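Long-range contact in probable zinc protease PqqL (Escherichia coli, PDB 6OFT), which probably acts as a periplasmic zinc metalloprotease of the M16 family, the chain here being the first half of the protein: residues T307-K312 with S319-V324. Sequence-based numbering, arbitrary orientation.
Sequences TARSVK and SLFFRV
Ser319 opens the pairing with Val311, the two backbones exchanging N-H...O bonds in both directions (Ser319 N to Val311 O, 2.8 Å) while Val311 CG1 rests near Ser319 CB; the serine OG is hydrogen-bonded to Tyr261 O of strand 256-264. Leu320 and Ser310 form a non-hydrogen-bonded pair of this antiparallel hairpin, and on the face opposite Ser319 and Val311 Leu320 CD1 meets Ser310 CB at 3.6 Å. Between the strands, Leu320 CA makes a C-H...O contact with Arg309 O.

Phe321 makes the largest contribution of any residue to the contact. Its CG lies between the backbone N and the carbonyl carbon (chi1 65°), and the end of the ring comes nearer to Arg309, to which the backbone is bonded twice. Arg309 CB sits off-centre over the ring, 4.0 Å from its centroid, and the arginine chain then runs beside the ring until the guanidinium reaches its rim. There Phe321 CZ lies 3.5 Å from Arg309 CZ, over the centre of the guanidinium face. The two planes stand 79° apart, so this is ring edge against guanidinium face and not a parallel stack. Val311 CG1 is a looser neighbour at the ring edge. An alanine at Phe321 would probably deprive the Arg309 chain of its lateral support and leave the guanidinium freer to turn.

On the face of Leu320, Phe322 sets CD2 3.6 Å from Ala308 CB. Arg323 closes the register with Thr307: Arg323 N gives a nearly straight bond to Thr307 O (2.7 Å), whereas the return bond, Thr307 N to Arg323 O, is more bent (138°); Arg323 NH2 forms a salt bridge with Glu433.

The hairpin, in the part matching the M16 inactive domain and away from the predicted zinc site, forms one side of a five-stranded sheet, with 303-314 outermost and strand 256-264 beyond 317-326. Tyr260 stacks on Phe321, while helices 271-296 and 331-348 cover the face bearing Ala308 and Phe322.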
loop_
_atom_site.group_PDB
_atom_site.type_symbol
_atom_site.label_atom_id
_atom_site.label_comp_id
_atom_site.label_asym_id
_atom_site.label_seq_id
_atom_site.Cartn_x
_atom_site.Cartn_y
_atom_site.Cartn_z
ATOM N N THR A 307 6.849 0.642 17.759
ATOM C CA THR A 307 7.332 0.975 16.412
ATOM C C THR A 307 6.931 2.381 15.948
ATOM O O THR A 307 6.028 3.001 16.500
ATOM C CB THR A 307 6.887 -0.112 15.391
ATOM O OG1 THR A 307 7.634 0.035 14.183
ATOM C CG2 THR A 307 5.385 -0.067 15.075
ATOM N N ALA A 308 7.609 2.857 14.922
ATOM C CA ALA A 308 7.319 4.081 14.200
ATOM C C ALA A 308 7.164 3.600 12.761
ATOM O O ALA A 308 7.892 2.696 12.323
ATOM C CB ALA A 308 8.462 5.071 14.312
ATOM N N ARG A 309 6.182 4.144 12.052
ATOM C CA ARG A 309 5.904 3.735 10.684
ATOM C C ARG A 309 5.202 4.824 9.917
ATOM O O ARG A 309 4.508 5.661 10.502
ATOM C CB ARG A 309 5.001 2.492 10.686
ATOM C CG ARG A 309 5.522 1.345 9.836
ATOM C CD ARG A 309 4.439 0.321 9.529
ATOM N NE ARG A 309 3.985 -0.393 10.725
ATOM C CZ ARG A 309 2.738 -0.814 10.918
ATOM N NH1 ARG A 309 1.805 -0.594 9.999
ATOM N NH2 ARG A 309 2.411 -1.448 12.035
ATOM N N SER A 310 5.365 4.784 8.594
ATOM C CA SER A 310 4.669 5.645 7.663
ATOM C C SER A 310 3.698 4.753 6.890
ATOM O O SER A 310 4.030 3.613 6.566
ATOM C CB SER A 310 5.636 6.356 6.721
ATOM O OG SER A 310 6.376 5.449 5.923
ATOM N N VAL A 311 2.489 5.248 6.645
ATOM C CA VAL A 311 1.465 4.526 5.883
ATOM C C VAL A 311 0.794 5.481 4.889
ATOM O O VAL A 311 0.562 6.641 5.228
ATOM C CB VAL A 311 0.452 3.758 6.804
ATOM C CG1 VAL A 311 -0.355 4.698 7.703
ATOM C CG2 VAL A 311 -0.473 2.838 6.001
ATOM N N LYS A 312 0.515 4.998 3.654
ATOM C CA LYS A 312 -0.218 5.748 2.632
ATOM C C LYS A 312 -1.683 5.800 3.079
ATOM O O LYS A 312 -2.235 4.767 3.475
ATOM C CB LYS A 312 -0.102 5.040 1.265
ATOM C CG LYS A 312 -0.930 5.670 0.147
ATOM C CD LYS A 312 -0.900 4.808 -1.104
ATOM C CE LYS A 312 -2.011 5.151 -2.065
ATOM N NZ LYS A 312 -1.885 4.380 -3.329
ATOM N N SER A 319 0.417 9.015 6.734
ATOM C CA SER A 319 0.437 9.164 8.171
ATOM C C SER A 319 1.713 8.586 8.716
ATOM O O SER A 319 2.131 7.491 8.328
ATOM C CB SER A 319 -0.759 8.510 8.845
ATOM O OG SER A 319 -0.723 8.819 10.231
ATOM N N LEU A 320 2.338 9.332 9.615
ATOM C CA LEU A 320 3.512 8.893 10.347
ATOM C C LEU A 320 3.054 8.705 11.787
ATOM O O LEU A 320 2.582 9.658 12.409
ATOM C CB LEU A 320 4.622 9.946 10.271
ATOM C CG LEU A 320 5.822 9.658 9.384
ATOM C CD1 LEU A 320 5.464 9.789 7.925
ATOM C CD2 LEU A 320 6.925 10.640 9.676
ATOM N N PHE A 321 3.135 7.470 12.303
ATOM C CA PHE A 321 2.752 7.211 13.689
ATOM C C PHE A 321 3.894 6.677 14.556
ATOM O O PHE A 321 4.807 6.017 14.057
ATOM C CB PHE A 321 1.520 6.308 13.794
ATOM C CG PHE A 321 1.653 4.893 13.287
ATOM C CD1 PHE A 321 2.043 3.867 14.139
ATOM C CD2 PHE A 321 1.327 4.574 11.972
ATOM C CE1 PHE A 321 2.160 2.555 13.673
ATOM C CE2 PHE A 321 1.418 3.257 11.514
ATOM C CZ PHE A 321 1.813 2.254 12.374
ATOM N N PHE A 322 3.804 6.923 15.868
ATOM C CA PHE A 322 4.782 6.469 16.860
ATOM C C PHE A 322 4.011 5.701 17.911
ATOM O O PHE A 322 3.161 6.267 18.589
ATOM C CB PHE A 322 5.557 7.656 17.454
ATOM C CG PHE A 322 6.252 8.495 16.406
ATOM C CD1 PHE A 322 5.622 9.606 15.849
ATOM C CD2 PHE A 322 7.529 8.172 15.967
ATOM C CE1 PHE A 322 6.248 10.363 14.856
ATOM C CE2 PHE A 322 8.162 8.933 14.975
ATOM C CZ PHE A 322 7.520 10.026 14.428
ATOM N N ARG A 323 4.268 4.392 17.999
ATOM C CA ARG A 323 3.556 3.492 18.896
ATOM C C ARG A 323 4.439 2.813 19.932
ATOM O O ARG A 323 5.568 2.435 19.631
ATOM C CB ARG A 323 2.793 2.448 18.059
ATOM C CG ARG A 323 1.974 1.438 18.879
ATOM C CD ARG A 323 1.275 0.420 18.001
ATOM N NE ARG A 323 0.285 1.030 17.109
ATOM C CZ ARG A 323 -0.930 1.412 17.489
ATOM N NH1 ARG A 323 -1.316 1.264 18.751
ATOM N NH2 ARG A 323 -1.768 1.949 16.610
ATOM N N VAL A 324 3.899 2.653 21.159
ATOM C CA VAL A 324 4.517 1.913 22.250
ATOM C C VAL A 324 3.478 0.883 22.722
ATOM O O VAL A 324 2.360 1.259 23.088
ATOM C CB VAL A 324 5.076 2.791 23.411
ATOM C CG1 VAL A 324 5.405 1.938 24.633
ATOM C CG2 VAL A 324 6.312 3.581 22.978
#